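Local coordinates for protein metal transporter CNNM3 (Homo sapiens, PDB 6DFD) that takes part in magnesium efflux across the membrane and dimerises through its cyclic nucleotide-binding homology domain, at the interface of chains A and B. Sequence-based numbering; all coordinates share one arbitrary frame. Chains: chain A/B, Metal transporter CNNM3.

Contact 1: the interface of chains A and B. Residues chain A 139-141, 177-181; chain B 125-126, 128.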
# COMPACT_ATOMS: atom_id res chain seq x y z
N GLY A 139 -1.97 3.79 -10.17
CA GLY A 139 -2.69 4.34 -11.30
C GLY A 139 -2.57 3.56 -12.59
O GLY A 139 -2.79 4.13 -13.66
N VAL A 140 -2.23 2.27 -12.52
CA VAL A 140 -2.16 1.45 -13.73
C VAL A 140 -3.49 1.48 -14.47
O VAL A 140 -3.54 1.53 -15.70
CB VAL A 140 -1.74 0.01 -13.38
CG1 VAL A 140 -1.95 -0.93 -14.56
CG2 VAL A 140 -0.28 -0.01 -12.95
N SER A 141 -4.60 1.44 -13.72
CA SER A 141 -5.91 1.43 -14.36
C SER A 141 -6.18 2.72 -15.13
O SER A 141 -6.97 2.73 -16.08
CB SER A 141 -7.01 1.20 -13.32
OG SER A 141 -7.07 -0.17 -12.96
N TYR A 177 -10.93 6.98 -14.87
CA TYR A 177 -10.89 6.07 -13.74
C TYR A 177 -10.84 6.87 -12.44
O TYR A 177 -10.11 7.86 -12.32
CB TYR A 177 -9.68 5.15 -13.86
CG TYR A 177 -9.32 4.37 -12.61
CD1 TYR A 177 -8.10 4.56 -11.98
CD2 TYR A 177 -10.19 3.43 -12.09
CE1 TYR A 177 -7.76 3.84 -10.85
CE2 TYR A 177 -9.86 2.71 -10.96
CZ TYR A 177 -8.65 2.91 -10.34
OH TYR A 177 -8.31 2.20 -9.21
N CYS A 178 -11.65 6.45 -11.47
CA CYS A 178 -11.62 7.03 -10.13
C CYS A 178 -11.02 6.01 -9.18
O CYS A 178 -11.60 4.93 -9.00
CB CYS A 178 -13.02 7.42 -9.67
SG CYS A 178 -13.76 8.71 -10.68
N PRO A 179 -9.88 6.29 -8.54
CA PRO A 179 -9.24 5.27 -7.71
C PRO A 179 -10.00 5.09 -6.40
O PRO A 179 -10.72 5.97 -5.94
CB PRO A 179 -7.84 5.84 -7.47
CG PRO A 179 -8.06 7.33 -7.47
CD PRO A 179 -9.24 7.61 -8.39
N ASP A 180 -9.83 3.90 -5.81
CA ASP A 180 -10.33 3.62 -4.47
C ASP A 180 -9.22 3.75 -3.44
O ASP A 180 -9.13 2.97 -2.49
CB ASP A 180 -10.97 2.24 -4.40
CG ASP A 180 -9.98 1.12 -4.60
OD1 ASP A 180 -8.83 1.42 -5.00
OD2 ASP A 180 -10.34 -0.04 -4.34
N TYR A 181 -8.33 4.72 -3.65
CA TYR A 181 -7.25 4.97 -2.71
C TYR A 181 -6.88 6.44 -2.75
O TYR A 181 -7.12 7.14 -3.74
CB TYR A 181 -6.02 4.11 -3.01
CG TYR A 181 -5.63 4.02 -4.47
CD1 TYR A 181 -6.09 2.98 -5.27
CD2 TYR A 181 -4.77 4.95 -5.05
CE1 TYR A 181 -5.73 2.87 -6.61
CE2 TYR A 181 -4.40 4.85 -6.39
CZ TYR A 181 -4.89 3.81 -7.16
OH TYR A 181 -4.52 3.71 -8.49
N LYS B 125 -10.19 -2.57 -5.58
CA LYS B 125 -10.74 -2.99 -6.87
C LYS B 125 -9.64 -3.12 -7.92
O LYS B 125 -9.68 -4.02 -8.76
CB LYS B 125 -11.83 -2.02 -7.32
CG LYS B 125 -11.36 -0.58 -7.48
CD LYS B 125 -12.52 0.33 -7.86
CE LYS B 125 -12.06 1.75 -8.15
NZ LYS B 125 -13.15 2.60 -8.70
N GLU B 126 -8.66 -2.22 -7.88
CA GLU B 126 -7.46 -2.38 -8.70
C GLU B 126 -6.55 -3.49 -8.20
O GLU B 126 -5.61 -3.86 -8.90
CB GLU B 126 -6.67 -1.07 -8.74
CG GLU B 126 -6.63 -0.39 -10.10
CD GLU B 126 -5.68 0.80 -10.12
OE1 GLU B 126 -5.96 1.80 -9.43
OE2 GLU B 126 -4.64 0.72 -10.83
N LEU B 128 -4.17 -3.48 -6.08
CA LEU B 128 -2.78 -3.09 -5.97
C LEU B 128 -2.05 -4.05 -5.03
O LEU B 128 -2.57 -4.42 -3.97
CB LEU B 128 -2.65 -1.65 -5.46
CG LEU B 128 -2.41 -0.58 -6.53
CD1 LEU B 128 -3.47 -0.65 -7.60
CD2 LEU B 128 -2.38 0.82 -5.94
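B:Leu128 lays its CD2 methyl over one face of the A:Tyr181 ring, toward the rim, 4.0 Å from CE1, at the two-fold interface of the cyclic nucleotide-binding homology domains; A:Pro179 CB sits over the centre of the opposite face, and the ring is thus sandwiched between its own chain and the partner. Beside it the A:Tyr177 ring carries A:Ser141 CB over its centre, and its CE2 edge lies 3.7 Å from B:Lys125 CE as the two side chains run antiparallel, side by side.

Outward from this apolar core comes B:Glu126, whose carboxylate tip reaches in between the two tyrosine hydroxyls. B:Glu126 OE1 lies at the edge of the A:Tyr181 ring and accepts a hydrogen bond on its syn side from A:Tyr181 OH (2.6 Å). A:Tyr177 OH also points at OE1, but that approach is modelled too short to be read in detail. The other oxygen, B:Glu126 OE2, accepts from A:Ser141 N at 3.0 Å, the N-H coming from above the carboxylate plane.

At the rim, B:Lys125 runs extended beyond CG. B:Lys125 N donates to A:Asp180 OD2, a carboxylate oxygen, at 2.8 Å, and at the far end its amino group NZ reaches the A:Cys178 carbonyl O at 2.8 Å, with a C=O...N angle of 174°.

Contact 2: the interface of chains A and B. Residues chain A 123-125, 180; chain B 123-125, 180.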
# COMPACT_ATOMS: atom_id res chain seq x y z
N ILE A 123 -6.58 2.76 1.38
CA ILE A 123 -7.04 2.00 0.22
C ILE A 123 -8.11 1.00 0.63
O ILE A 123 -8.12 0.47 1.75
CB ILE A 123 -5.84 1.29 -0.46
CG1 ILE A 123 -6.31 0.57 -1.72
CG2 ILE A 123 -5.18 0.32 0.50
CD1 ILE A 123 -5.21 0.39 -2.74
N GLY A 124 -9.02 0.73 -0.32
CA GLY A 124 -10.02 -0.29 -0.15
C GLY A 124 -11.24 0.22 0.59
O GLY A 124 -11.33 1.37 1.02
N LYS A 125 -12.22 -0.68 0.74
CA LYS A 125 -13.47 -0.32 1.41
C LYS A 125 -13.25 0.00 2.88
O LYS A 125 -14.03 0.76 3.46
CB LYS A 125 -14.49 -1.45 1.27
CG LYS A 125 -15.03 -1.66 -0.14
CD LYS A 125 -14.28 -2.76 -0.87
CE LYS A 125 -14.46 -2.71 -2.37
NZ LYS A 125 -13.29 -3.31 -3.08
N ASP A 180 -9.83 3.90 -5.81
CA ASP A 180 -10.33 3.62 -4.47
C ASP A 180 -9.22 3.75 -3.44
O ASP A 180 -9.13 2.97 -2.49
CB ASP A 180 -10.97 2.24 -4.40
CG ASP A 180 -9.98 1.12 -4.60
OD1 ASP A 180 -8.83 1.42 -5.00
OD2 ASP A 180 -10.34 -0.04 -4.34
N ILE B 123 -4.95 -5.58 -2.70
CA ILE B 123 -6.03 -4.85 -2.04
C ILE B 123 -6.69 -3.88 -3.02
O ILE B 123 -6.02 -3.26 -3.85
CB ILE B 123 -5.51 -4.10 -0.80
CG1 ILE B 123 -6.66 -3.39 -0.08
CG2 ILE B 123 -4.44 -3.09 -1.19
CD1 ILE B 123 -6.32 -3.03 1.36
N GLY B 124 -8.01 -3.73 -2.88
CA GLY B 124 -8.76 -2.76 -3.66
C GLY B 124 -9.33 -3.36 -4.94
O GLY B 124 -9.02 -4.48 -5.34
N LYS B 125 -10.19 -2.57 -5.58
CA LYS B 125 -10.74 -2.99 -6.87
C LYS B 125 -9.64 -3.12 -7.92
O LYS B 125 -9.68 -4.02 -8.76
CB LYS B 125 -11.83 -2.02 -7.32
CG LYS B 125 -11.36 -0.58 -7.48
CD LYS B 125 -12.52 0.33 -7.86
CE LYS B 125 -12.06 1.75 -8.15
NZ LYS B 125 -13.15 2.60 -8.70
N ASP B 180 -11.88 -6.88 0.95
CA ASP B 180 -11.44 -6.57 -0.40
C ASP B 180 -9.93 -6.68 -0.54
O ASP B 180 -9.28 -5.81 -1.13
CB ASP B 180 -11.91 -5.17 -0.79
CG ASP B 180 -11.29 -4.09 0.08
OD1 ASP B 180 -10.97 -4.37 1.25
OD2 ASP B 180 -11.13 -2.95 -0.41
O HOH W 1 -9.98 -2.05 2.53
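A:Lys125 and B:Asp180 meet where the turn of one subunit receives a carboxylate of the other. From CB the lysine sets out with CG beside its own backbone N, anti to the carbonyl carbon (chi1 -70°), then bends at chi2 (96°) and folds over the aspartate. A:Lys125 CB and CG stay at the margin, each 4.1 Å from B:Asp180 OD2. A:Lys125 CD lies beside the carboxylate oxygen and the methylene of B:Asp180, 3.4 Å from B:Asp180 CB. CE passes the same methylene at a looser distance, and A:Lys125 NZ ends beside it, 3.5 Å from B:Asp180 OD2, a weak, long salt bridge. The firmer hold is on the main chain: A:Lys125 N donates to B:Asp180 OD2 at 2.8 Å, arriving from above the carboxylate plane. The positive tip would be expected to add to the pull on this oxygen. B:Asp180 OD1 binds a water at 2.8 Å that also touches the A:Ile123 carbonyl O; OD2 is thus bonded to the partner directly, while OD1 reaches it through water.

B:Lys125 differs from its twin, running straight past A:Asp180 instead of folding over it. To one side of the two aspartates, A:Ile123 and B:Ile123 cross obliquely, CG2 of the former 3.6 Å from CD1 of the latter, an apolar self-contact at the two-fold axis. Each isoleucine ends strand 119-123, and each Gly-Lys pair begins the turn toward strand 128-132, while each aspartate immediately precedes strand 181-185.

Contact 3: the interface of chains A and B. Residues chain A 127-129; chain B 60, 137, 140.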
# COMPACT_ATOMS: atom_id res chain seq x y z
N GLY A 127 -10.43 1.44 3.93
CA GLY A 127 -9.49 2.54 3.99
C GLY A 127 -8.30 2.19 4.86
O GLY A 127 -7.89 2.97 5.72
N LEU A 128 -7.74 1.00 4.66
CA LEU A 128 -6.55 0.63 5.41
C LEU A 128 -5.41 1.56 5.03
O LEU A 128 -5.28 1.96 3.87
CB LEU A 128 -6.15 -0.82 5.15
CG LEU A 128 -7.18 -1.90 5.52
CD1 LEU A 128 -6.60 -3.28 5.27
CD2 LEU A 128 -7.64 -1.76 6.96
N LYS A 129 -4.58 1.90 6.00
CA LYS A 129 -3.51 2.88 5.82
C LYS A 129 -2.17 2.19 5.98
O LYS A 129 -1.96 1.46 6.95
CB LYS A 129 -3.63 4.02 6.83
CG LYS A 129 -4.41 5.22 6.35
CD LYS A 129 -5.12 5.94 7.50
CE LYS A 129 -4.18 6.30 8.65
NZ LYS A 129 -4.95 6.69 9.87
N GLU B 60 -3.48 5.73 15.42
CA GLU B 60 -3.76 5.52 14.01
C GLU B 60 -5.04 4.75 13.74
O GLU B 60 -5.63 4.92 12.67
CB GLU B 60 -2.62 4.75 13.33
CG GLU B 60 -1.32 5.53 13.10
CD GLU B 60 -1.55 6.89 12.46
OE1 GLU B 60 -2.32 6.95 11.48
OE2 GLU B 60 -0.96 7.88 12.94
N TYR B 137 -1.80 -3.11 9.36
CA TYR B 137 -2.91 -3.71 10.08
C TYR B 137 -4.05 -3.97 9.11
O TYR B 137 -4.14 -3.35 8.04
CB TYR B 137 -3.40 -2.81 11.21
CG TYR B 137 -3.88 -1.48 10.69
CD1 TYR B 137 -5.19 -1.32 10.27
CD2 TYR B 137 -3.02 -0.40 10.59
CE1 TYR B 137 -5.64 -0.12 9.77
CE2 TYR B 137 -3.46 0.82 10.10
CZ TYR B 137 -4.77 0.95 9.69
OH TYR B 137 -5.22 2.15 9.19
N VAL B 140 -9.92 -4.05 10.34
CA VAL B 140 -10.64 -3.12 11.22
C VAL B 140 -12.14 -3.32 11.08
O VAL B 140 -12.90 -3.13 12.04
CB VAL B 140 -10.24 -1.66 10.92
CG1 VAL B 140 -11.02 -0.70 11.82
CG2 VAL B 140 -8.73 -1.46 11.12
O HOH W 2 -2.51 -1.44 7.08
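A:Leu128 and A:Lys129 open strand 128-132 in extended conformation and run past B:Tyr137, the first residue of strand 137-138, at the outer part of the dimer interface, with a water joining the two backbones: it lies 3.0 Å from A:Lys129 O and 2.9 Å from B:Tyr137 N, and also contacts B:Tyr137 O. This water stands above one face of the tyrosine ring, near its rim.

The B:Tyr137 side chain stands between its own backbone N and carbonyl carbon (chi1 60°), which points the phenol at the partner strand. B:Tyr137 OH accepts from A:Lys129 N at 3.3 Å, a long bond bent to 138° at the hydrogen, and touches the CB methylene of the same lysine. On the CE1 side of the ring, A:Leu128 lies alongside, pointing the other way, with A:Leu128 CD2 3.8 Å from B:Tyr137 CE1. An alanine in place of B:Tyr137 would probably leave the A:Lys129 amide without its phenol acceptor and open a gap beside the A:Leu128 methyl.

Beyond the phenol, the A:Lys129 chain bends at chi2 and chi3 and meets B:Glu60, at the end of helix 50-60, at about a right angle. Its side-chain nitrogen NZ makes a weak hydrogen bond to the B:Glu60 carbonyl O as well as a salt bridge to the side chain. That bridge joins A:Lys129 NZ to the carboxylate oxygen B:Glu60 OE1 at 3.1 Å, with the nitrogen nearly in line with the C-O bond.

The C-alpha centres of contact 1 and contact 2 are about 8 Å apart, and they share A:Asp180 and B:Lys125; contact 3 lies about 11 Å from contact 2 and 18 Å from contact 1. One stretch, from the end of strand 119-123 through the turn to the start of strand 128-132, serves all three: chain B supplies it to contact 1, chain A to contact 3, and both to contact 2 near the two-fold axis. Because each contact has a twin with the chains exchanged, one short segment is used reciprocally to build the domain dimer, which fits the dimerisation role of this domain.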